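Local atomic coordinates of glutamine amidotransferase domain-containing protein (Streptococcus mutans, PDB entry 3L7N), a protein that probably acts as a class I glutamine amidotransferase, releasing ammonia from glutamine, although its acceptor substrate is not established. Residues D127-H141 and K168-F182. Residues are numbered along the deposited sequence; the frame is centred on the assembly and turned at random.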
ATOM      1  N   ASP A 127     -16.031   7.649   6.800  1.00 54.45           N
ATOM      2  CA  ASP A 127     -15.549   6.254   7.118  1.00 51.80           C
ATOM      3  C   ASP A 127     -15.162   6.060   8.574  1.00 50.14           C
ATOM      4  O   ASP A 127     -14.217   6.672   9.065  1.00 49.70           O
ATOM      5  CB  ASP A 127     -14.410   5.828   6.223  1.00 51.53           C
ATOM      6  CG  ASP A 127     -14.291   4.308   6.118  1.00 52.95           C
ATOM      7  OD1 ASP A 127     -14.528   3.603   7.123  1.00 56.12           O
ATOM      8  OD2 ASP A 127     -13.982   3.821   5.042  1.00 55.80           O
ATOM      9  N   SER A 128     -15.901   5.192   9.241  1.00 48.11           N
ATOM     10  CA  SER A 128     -15.634   4.791  10.600  1.00 47.06           C
ATOM     11  C   SER A 128     -14.145   4.485  10.915  1.00 46.74           C
ATOM     12  O   SER A 128     -13.619   4.919  11.910  1.00 46.37           O
ATOM     13  CB  SER A 128     -16.443   3.572  10.882  1.00 47.59           C
ATOM     14  OG  SER A 128     -16.589   3.418  12.245  1.00 48.37           O
ATOM     15  N   TYR A 129     -13.506   3.707  10.027  1.00 46.45           N
ATOM     16  CA  TYR A 129     -12.134   3.193  10.221  1.00 44.36           C
ATOM     17  C   TYR A 129     -11.082   4.310  10.107  1.00 44.71           C
ATOM     18  O   TYR A 129      -9.930   4.110  10.414  1.00 44.21           O
ATOM     19  CB  TYR A 129     -11.844   2.037   9.183  1.00 42.72           C
ATOM     20  CG  TYR A 129     -12.849   0.839   9.281  1.00 36.96           C
ATOM     21  CD1 TYR A 129     -13.650   0.659  10.425  1.00 30.15           C
ATOM     22  CD2 TYR A 129     -12.981  -0.086   8.231  1.00 32.96           C
ATOM     23  CE1 TYR A 129     -14.536  -0.410  10.528  1.00 29.17           C
ATOM     24  CE2 TYR A 129     -13.895  -1.168   8.319  1.00 30.19           C
ATOM     25  CZ  TYR A 129     -14.654  -1.329   9.473  1.00 31.44           C
ATOM     26  OH  TYR A 129     -15.546  -2.408   9.586  1.00 36.94           O
ATOM     27  N   LEU A 130     -11.511   5.492   9.685  1.00 45.09           N
ATOM     28  CA  LEU A 130     -10.585   6.661   9.597  1.00 44.40           C
ATOM     29  C   LEU A 130     -10.862   7.747  10.647  1.00 44.22           C
ATOM     30  O   LEU A 130     -10.310   8.831  10.563  1.00 43.41           O
ATOM     31  CB  LEU A 130     -10.593   7.289   8.180  1.00 43.20           C
ATOM     32  CG  LEU A 130     -10.306   6.361   7.010  1.00 44.73           C
ATOM     33  CD1 LEU A 130     -10.507   7.068   5.595  1.00 43.61           C
ATOM     34  CD2 LEU A 130      -8.946   5.807   7.132  1.00 41.35           C
ATOM     35  N   SER A 131     -11.720   7.464  11.621  1.00 44.67           N
ATOM     36  CA  SER A 131     -12.027   8.467  12.623  1.00 46.57           C
ATOM     37  C   SER A 131     -10.787   9.166  13.190  1.00 48.98           C
ATOM     38  O   SER A 131     -10.861  10.332  13.531  1.00 52.67           O
ATOM     39  CB  SER A 131     -12.830   7.902  13.736  1.00 45.80           C
ATOM     40  OG  SER A 131     -13.781   7.009  13.250  1.00 48.27           O
ATOM     41  N   ASP A 132      -9.658   8.471  13.315  1.00 49.33           N
ATOM     42  CA  ASP A 132      -8.514   9.082  14.004  1.00 50.50           C
ATOM     43  C   ASP A 132      -7.552   9.797  13.093  1.00 52.07           C
ATOM     44  O   ASP A 132      -6.529  10.284  13.528  1.00 53.35           O
ATOM     45  CB  ASP A 132      -7.836   8.106  14.915  1.00 49.95           C
ATOM     46  CG  ASP A 132      -8.746   7.667  16.047  1.00 52.92           C
ATOM     47  OD1 ASP A 132      -9.379   8.528  16.640  1.00 57.41           O
ATOM     48  OD2 ASP A 132      -8.891   6.461  16.292  1.00 56.24           O
ATOM     49  N   PHE A 133      -7.944   9.952  11.839  1.00 53.44           N
ATOM     50  CA  PHE A 133      -7.179  10.732  10.886  1.00 55.62           C
ATOM     51  C   PHE A 133      -7.711  12.179  10.911  1.00 58.33           C
ATOM     52  O   PHE A 133      -8.876  12.415  10.544  1.00 59.94           O
ATOM     53  CB  PHE A 133      -7.396  10.169   9.462  1.00 54.78           C
ATOM     54  CG  PHE A 133      -6.625   8.880   9.157  1.00 54.63           C
ATOM     55  CD1 PHE A 133      -6.776   7.724   9.961  1.00 55.47           C
ATOM     56  CD2 PHE A 133      -5.864   8.777   7.988  1.00 50.21           C
ATOM     57  CE1 PHE A 133      -6.136   6.539   9.612  1.00 52.40           C
ATOM     58  CE2 PHE A 133      -5.217   7.583   7.654  1.00 47.90           C
ATOM     59  CZ  PHE A 133      -5.354   6.486   8.441  1.00 48.87           C
ATOM     60  N   SER A 134      -6.878  13.145  11.311  1.00 60.30           N
ATOM     61  CA  SER A 134      -7.186  14.553  11.018  1.00 62.03           C
ATOM     62  C   SER A 134      -7.464  14.711   9.471  1.00 63.96           C
ATOM     63  O   SER A 134      -6.994  13.892   8.661  1.00 64.28           O
ATOM     64  CB  SER A 134      -6.028  15.431  11.428  1.00 61.98           C
ATOM     65  OG  SER A 134      -4.889  15.157  10.630  1.00 61.14           O
ATOM     66  N   ASP A 135      -8.213  15.747   9.078  1.00 64.96           N
ATOM     67  CA  ASP A 135      -8.609  15.912   7.630  1.00 65.76           C
ATOM     68  C   ASP A 135      -7.429  15.903   6.685  1.00 65.02           C
ATOM     69  O   ASP A 135      -7.557  15.499   5.511  1.00 63.93           O
ATOM     70  CB  ASP A 135      -9.338  17.206   7.440  1.00 66.96           C
ATOM     71  CG  ASP A 135     -10.668  17.195   8.048  1.00 68.38           C
ATOM     72  OD1 ASP A 135     -11.060  16.131   8.670  1.00 64.55           O
ATOM     73  OD2 ASP A 135     -11.358  18.249   7.916  1.00 70.55           O
ATOM     74  N   ASP A 136      -6.343  16.535   7.143  1.00 64.84           N
ATOM     75  CA  ASP A 136      -5.061  16.529   6.441  1.00 65.47           C
ATOM     76  C   ASP A 136      -3.961  15.917   7.336  1.00 64.30           C
ATOM     77  O   ASP A 136      -3.832  16.280   8.555  1.00 64.40           O
ATOM     78  CB  ASP A 136      -4.642  17.954   6.023  1.00 65.91           C
ATOM     79  CG  ASP A 136      -5.638  18.607   5.046  1.00 69.54           C
ATOM     80  OD1 ASP A 136      -5.937  18.015   3.957  1.00 68.34           O
ATOM     81  OD2 ASP A 136      -6.100  19.731   5.362  1.00 73.51           O
ATOM     82  N   LEU A 137      -3.155  15.019   6.730  1.00 61.30           N
ATOM     83  CA  LEU A 137      -2.144  14.258   7.448  1.00 57.60           C
ATOM     84  C   LEU A 137      -0.940  14.108   6.605  1.00 55.16           C
ATOM     85  O   LEU A 137      -1.036  13.812   5.437  1.00 55.14           O
ATOM     86  CB  LEU A 137      -2.673  12.899   7.784  1.00 57.69           C
ATOM     87  CG  LEU A 137      -1.805  12.004   8.657  1.00 58.02           C
ATOM     88  CD1 LEU A 137      -1.437  12.702  10.025  1.00 56.02           C
ATOM     89  CD2 LEU A 137      -2.560  10.729   8.886  1.00 55.44           C
ATOM     90  N   LEU A 138       0.217  14.318   7.180  1.00 52.71           N
ATOM     91  CA  LEU A 138       1.416  14.061   6.439  1.00 50.71           C
ATOM     92  C   LEU A 138       1.761  12.501   6.443  1.00 48.69           C
ATOM     93  O   LEU A 138       1.813  11.850   7.527  1.00 48.27           O
ATOM     94  CB  LEU A 138       2.573  14.927   6.951  1.00 50.64           C
ATOM     95  CG  LEU A 138       3.249  15.688   5.796  1.00 52.33           C
ATOM     96  CD1 LEU A 138       2.528  16.967   5.461  1.00 54.44           C
ATOM     97  CD2 LEU A 138       4.575  15.977   6.111  1.00 57.02           C
ATOM     98  N   VAL A 139       1.811  11.906   5.239  1.00 44.34           N
ATOM     99  CA  VAL A 139       2.093  10.482   5.094  1.00 40.41           C
ATOM    100  C   VAL A 139       3.134  10.275   4.035  1.00 40.43           C
ATOM    101  O   VAL A 139       3.483  11.236   3.281  1.00 41.20           O
ATOM    102  CB  VAL A 139       0.789   9.622   4.729  1.00 39.92           C
ATOM    103  CG1 VAL A 139      -0.305   9.812   5.770  1.00 35.23           C
ATOM    104  CG2 VAL A 139       0.307   9.896   3.298  1.00 37.62           C
ATOM    105  N   GLY A 140       3.662   9.044   3.946  1.00 38.34           N
ATOM    106  CA  GLY A 140       4.722   8.734   2.963  1.00 37.59           C
ATOM    107  C   GLY A 140       4.188   8.451   1.550  1.00 37.04           C
ATOM    108  O   GLY A 140       3.047   8.066   1.385  1.00 37.61           O
ATOM    109  N   HIS A 141       5.027   8.642   0.545  1.00 35.99           N
ATOM    110  CA  HIS A 141       4.632   8.402  -0.831  1.00 37.64           C
ATOM    111  C   HIS A 141       5.799   7.889  -1.547  1.00 39.10           C
ATOM    112  O   HIS A 141       6.914   8.363  -1.318  1.00 39.57           O
ATOM    113  CB  HIS A 141       4.168   9.718  -1.525  1.00 37.43           C
ATOM    114  CG  HIS A 141       2.970  10.317  -0.913  1.00 35.20           C
ATOM    115  ND1 HIS A 141       3.038  11.146   0.187  1.00 40.18           N
ATOM    116  CD2 HIS A 141       1.661  10.128  -1.163  1.00 36.49           C
ATOM    117  CE1 HIS A 141       1.815  11.433   0.597  1.00 41.40           C
ATOM    118  NE2 HIS A 141       0.958  10.826  -0.208  1.00 42.01           N
ATOM    119  N   LYS A 168     -11.868   2.477  -0.828  1.00 31.85           N
ATOM    120  CA  LYS A 168     -12.568   1.415  -0.254  1.00 31.18           C
ATOM    121  C   LYS A 168     -13.250   0.691  -1.336  1.00 32.89           C
ATOM    122  O   LYS A 168     -14.209   1.228  -1.963  1.00 35.82           O
ATOM    123  CB  LYS A 168     -13.552   1.893   0.717  1.00 30.86           C
ATOM    124  CG  LYS A 168     -14.405   0.768   1.303  1.00 32.53           C
ATOM    125  CD  LYS A 168     -15.484   1.335   2.230  1.00 36.41           C
ATOM    126  CE  LYS A 168     -16.287   0.276   2.927  1.00 39.96           C
ATOM    127  NZ  LYS A 168     -16.435   0.672   4.441  1.00 45.76           N
ATOM    128  N   PHE A 169     -12.750  -0.533  -1.606  1.00 32.46           N
ATOM    129  CA  PHE A 169     -13.293  -1.460  -2.601  1.00 30.80           C
ATOM    130  C   PHE A 169     -14.427  -2.293  -2.044  1.00 30.89           C
ATOM    131  O   PHE A 169     -15.245  -2.813  -2.800  1.00 30.61           O
ATOM    132  CB  PHE A 169     -12.194  -2.407  -3.072  1.00 30.42           C
ATOM    133  CG  PHE A 169     -11.185  -1.767  -3.948  1.00 28.85           C
ATOM    134  CD1 PHE A 169     -11.433  -1.604  -5.311  1.00 28.24           C
ATOM    135  CD2 PHE A 169      -9.975  -1.314  -3.426  1.00 28.50           C
ATOM    136  CE1 PHE A 169     -10.480  -0.964  -6.163  1.00 26.32           C
ATOM    137  CE2 PHE A 169      -9.008  -0.682  -4.257  1.00 28.35           C
ATOM    138  CZ  PHE A 169      -9.269  -0.509  -5.627  1.00 30.09           C
ATOM    139  N   GLY A 170     -14.417  -2.518  -0.741  1.00 30.02           N
ATOM    140  CA  GLY A 170     -15.359  -3.436  -0.148  1.00 30.96           C
ATOM    141  C   GLY A 170     -15.484  -3.137   1.314  1.00 33.01           C
ATOM    142  O   GLY A 170     -14.800  -2.252   1.815  1.00 33.29           O
ATOM    143  N   PRO A 171     -16.419  -3.815   2.000  1.00 34.78           N
ATOM    144  CA  PRO A 171     -16.716  -3.478   3.387  1.00 36.79           C
ATOM    145  C   PRO A 171     -15.496  -3.593   4.238  1.00 39.87           C
ATOM    146  O   PRO A 171     -15.340  -2.830   5.246  1.00 42.98           O
ATOM    147  CB  PRO A 171     -17.720  -4.532   3.802  1.00 36.57           C
ATOM    148  CG  PRO A 171     -18.199  -5.201   2.489  1.00 36.79           C
ATOM    149  CD  PRO A 171     -17.520  -4.549   1.356  1.00 34.81           C
ATOM    150  N   LYS A 172     -14.611  -4.532   3.890  1.00 40.40           N
ATOM    151  CA  LYS A 172     -13.421  -4.766   4.704  1.00 39.90           C
ATOM    152  C   LYS A 172     -12.178  -4.876   3.847  1.00 38.10           C
ATOM    153  O   LYS A 172     -11.239  -5.525   4.214  1.00 39.58           O
ATOM    154  CB  LYS A 172     -13.624  -6.016   5.594  1.00 40.35           C
ATOM    155  CG  LYS A 172     -14.706  -5.782   6.652  1.00 44.67           C
ATOM    156  CD  LYS A 172     -14.407  -6.462   7.933  1.00 48.70           C
ATOM    157  CE  LYS A 172     -14.446  -5.454   9.075  1.00 51.89           C
ATOM    158  NZ  LYS A 172     -14.216  -6.121  10.410  1.00 55.86           N
ATOM    159  N   GLN A 173     -12.213  -4.247   2.678  1.00 35.16           N
ATOM    160  CA  GLN A 173     -11.182  -4.415   1.666  1.00 33.47           C
ATOM    161  C   GLN A 173     -10.755  -3.036   1.218  1.00 34.21           C
ATOM    162  O   GLN A 173     -11.499  -2.366   0.487  1.00 34.30           O
ATOM    163  CB  GLN A 173     -11.715  -5.201   0.447  1.00 31.38           C
ATOM    164  CG  GLN A 173     -12.045  -6.677   0.672  1.00 30.83           C
ATOM    165  CD  GLN A 173     -13.346  -6.887   1.430  1.00 37.36           C
ATOM    166  OE1 GLN A 173     -14.200  -6.026   1.451  1.00 43.27           O
ATOM    167  NE2 GLN A 173     -13.443  -7.985   2.140  1.00 39.68           N
ATOM    168  N   TYR A 174      -9.562  -2.587   1.701  1.00 34.21           N
ATOM    169  CA  TYR A 174      -9.084  -1.174   1.570  1.00 33.04           C
ATOM    170  C   TYR A 174      -7.782  -1.165   0.810  1.00 33.45           C
ATOM    171  O   TYR A 174      -7.101  -2.155   0.773  1.00 35.99           O
ATOM    172  CB  TYR A 174      -8.857  -0.593   2.927  1.00 31.84           C
ATOM    173  CG  TYR A 174     -10.089  -0.119   3.563  1.00 34.53           C
ATOM    174  CD1 TYR A 174     -10.374   1.277   3.668  1.00 32.87           C
ATOM    175  CD2 TYR A 174     -11.062  -1.035   4.025  1.00 36.20           C
ATOM    176  CE1 TYR A 174     -11.602   1.735   4.273  1.00 33.87           C
ATOM    177  CE2 TYR A 174     -12.300  -0.576   4.610  1.00 37.76           C
ATOM    178  CZ  TYR A 174     -12.542   0.792   4.726  1.00 36.96           C
ATOM    179  OH  TYR A 174     -13.695   1.185   5.280  1.00 44.18           O
ATOM    180  N   ALA A 175      -7.434  -0.041   0.211  1.00 32.45           N
ATOM    181  CA  ALA A 175      -6.200   0.076  -0.552  1.00 32.04           C
ATOM    182  C   ALA A 175      -5.564   1.405  -0.228  1.00 32.75           C
ATOM    183  O   ALA A 175      -6.248   2.370  -0.106  1.00 35.50           O
ATOM    184  CB  ALA A 175      -6.475  -0.010  -1.970  1.00 30.98           C
ATOM    185  N   PHE A 176      -4.252   1.421   0.005  1.00 32.35           N
ATOM    186  CA  PHE A 176      -3.513   2.657   0.254  1.00 30.39           C
ATOM    187  C   PHE A 176      -2.508   2.792  -0.827  1.00 31.80           C
ATOM    188  O   PHE A 176      -1.641   1.918  -0.992  1.00 33.41           O
ATOM    189  CB  PHE A 176      -2.794   2.596   1.614  1.00 28.94           C
ATOM    190  CG  PHE A 176      -3.727   2.635   2.804  1.00 26.14           C
ATOM    191  CD1 PHE A 176      -3.823   3.759   3.578  1.00 27.27           C
ATOM    192  CD2 PHE A 176      -4.501   1.551   3.136  1.00 23.69           C
ATOM    193  CE1 PHE A 176      -4.713   3.791   4.749  1.00 26.66           C
ATOM    194  CE2 PHE A 176      -5.381   1.578   4.269  1.00 22.19           C
ATOM    195  CZ  PHE A 176      -5.479   2.699   5.051  1.00 23.53           C
ATOM    196  N   GLN A 177      -2.622   3.822  -1.624  1.00 32.16           N
ATOM    197  CA  GLN A 177      -1.592   4.081  -2.591  1.00 34.18           C
ATOM    198  C   GLN A 177      -0.346   4.662  -1.888  1.00 34.58           C
ATOM    199  O   GLN A 177       0.806   4.440  -2.316  1.00 35.32           O
ATOM    200  CB  GLN A 177      -2.103   5.029  -3.664  1.00 34.99           C
ATOM    201  CG  GLN A 177      -1.061   5.431  -4.716  1.00 35.41           C
ATOM    202  CD  GLN A 177      -0.381   4.247  -5.375  1.00 39.43           C
ATOM    203  OE1 GLN A 177       0.849   4.054  -5.225  1.00 44.68           O
ATOM    204  NE2 GLN A 177      -1.155   3.461  -6.159  1.00 33.53           N
ATOM    205  N   CYS A 178      -0.590   5.335  -0.785  1.00 34.09           N
ATOM    206  CA  CYS A 178       0.430   5.989  -0.052  1.00 35.09           C
ATOM    207  C   CYS A 178       0.995   5.000   1.093  1.00 35.79           C
ATOM    208  O   CYS A 178       0.337   3.923   1.432  1.00 35.61           O
ATOM    209  CB  CYS A 178      -0.177   7.279   0.579  1.00 34.91           C
ATOM    210  SG  CYS A 178      -1.693   6.997   1.534  1.00 36.00           S
ATOM    211  N   HIS A 179       2.117   5.381   1.705  1.00 33.54           N
ATOM    212  CA  HIS A 179       2.750   4.554   2.690  1.00 33.26           C
ATOM    213  C   HIS A 179       2.688   5.214   4.118  1.00 33.46           C
ATOM    214  O   HIS A 179       3.485   6.057   4.426  1.00 35.96           O
ATOM    215  CB  HIS A 179       4.202   4.370   2.294  1.00 31.97           C
ATOM    216  CG  HIS A 179       4.393   3.668   0.984  1.00 33.04           C
ATOM    217  ND1 HIS A 179       4.511   2.300   0.885  1.00 34.81           N
ATOM    218  CD2 HIS A 179       4.578   4.148  -0.269  1.00 34.78           C
ATOM    219  CE1 HIS A 179       4.733   1.966  -0.379  1.00 35.88           C
ATOM    220  NE2 HIS A 179       4.781   3.065  -1.099  1.00 32.42           N
ATOM    221  N   LEU A 180       1.818   4.767   4.975  1.00 31.70           N
ATOM    222  CA  LEU A 180       1.869   5.219   6.365  1.00 31.38           C
ATOM    223  C   LEU A 180       2.788   4.342   7.216  1.00 33.06           C
ATOM    224  O   LEU A 180       2.996   4.614   8.421  1.00 34.38           O
ATOM    225  CB  LEU A 180       0.493   5.191   6.977  1.00 31.18           C
ATOM    226  CG  LEU A 180      -0.468   6.249   6.498  1.00 31.60           C
ATOM    227  CD1 LEU A 180      -0.799   6.096   5.011  1.00 30.35           C
ATOM    228  CD2 LEU A 180      -1.752   6.207   7.360  1.00 35.90           C
ATOM    229  N   GLU A 181       3.291   3.268   6.614  1.00 33.39           N
ATOM    230  CA  GLU A 181       3.981   2.197   7.330  1.00 33.35           C
ATOM    231  C   GLU A 181       5.501   2.489   7.417  1.00 33.88           C
ATOM    232  O   GLU A 181       6.274   1.685   8.005  1.00 33.90           O
ATOM    233  CB  GLU A 181       3.750   0.834   6.591  1.00 33.02           C
ATOM    234  CG  GLU A 181       4.724   0.568   5.416  1.00 31.32           C
ATOM    235  CD  GLU A 181       4.251   1.115   4.102  1.00 34.24           C
ATOM    236  OE1 GLU A 181       3.126   1.695   4.021  1.00 36.50           O
ATOM    237  OE2 GLU A 181       4.998   0.967   3.129  1.00 34.25           O
ATOM    238  N   PHE A 182       5.936   3.593   6.777  1.00 32.86           N
ATOM    239  CA  PHE A 182       7.354   3.926   6.696  1.00 31.87           C
ATOM    240  C   PHE A 182       8.006   4.108   8.104  1.00 32.10           C
ATOM    241  O   PHE A 182       7.302   4.394   9.138  1.00 32.49           O
ATOM    242  CB  PHE A 182       7.551   5.181   5.867  1.00 30.84           C
ATOM    243  CG  PHE A 182       7.550   4.943   4.381  1.00 30.35           C
ATOM    244  CD1 PHE A 182       7.495   3.635   3.862  1.00 24.74           C
ATOM    245  CD2 PHE A 182       7.666   6.056   3.469  1.00 28.11           C
ATOM    246  CE1 PHE A 182       7.536   3.405   2.452  1.00 26.63           C
ATOM    247  CE2 PHE A 182       7.700   5.863   2.061  1.00 28.32           C
ATOM    248  CZ  PHE A 182       7.639   4.532   1.530  1.00 30.12           C
TER
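G140 and H179 form a single antiparallel bridge of the hydrogen-bonded type, their CA atoms 4.6 Å apart, which ties strand 136-143 to the segment following strand 173-176 in this class I glutamine amidotransferase fold. The two bonds are unequal: H179 N to G140 O is 2.9 Å long, whereas the return bond, G140 N to H179 O, is weak, its N-H...O angle only 131°. H179 is held in turn by its ND1, which donates to the syn lone pair of E181 OE2 at 2.7 Å. The H179 side chain touches the GxCxG sequence around C91, an arrangement consistent with the glutaminase centre of class I relatives. The F182 ring lies against H179, with H179 CB over the centre of one face, and F182 CD2 reaches G140 CA, where the glycine lacks a side chain.

V139 divides its two methyls between neighbours: CG1, anti to the carbonyl carbon (chi1 -57°), meets L180 CG at 3.6 Å, while CG2 faces C178 CB. L180 CD2 also meets the F133 ring obliquely, at CE2, while L130 CD2 sits over the centre of one face of that ring.

At the far end, Y129 and Y174 meet obliquely, ring planes at 48° and centroids 5.8 Å apart; F228 of helix 219-233 packs edge-to-face with Y174. D127 closes an Asx turn through OD1, which accepts from Y129 N. Its other oxygen is engaged across the contact: Y174 OH donates to the syn lone pair of D127 OD2 at 2.7 Å and itself accepts from K168 NZ at 2.9 Å.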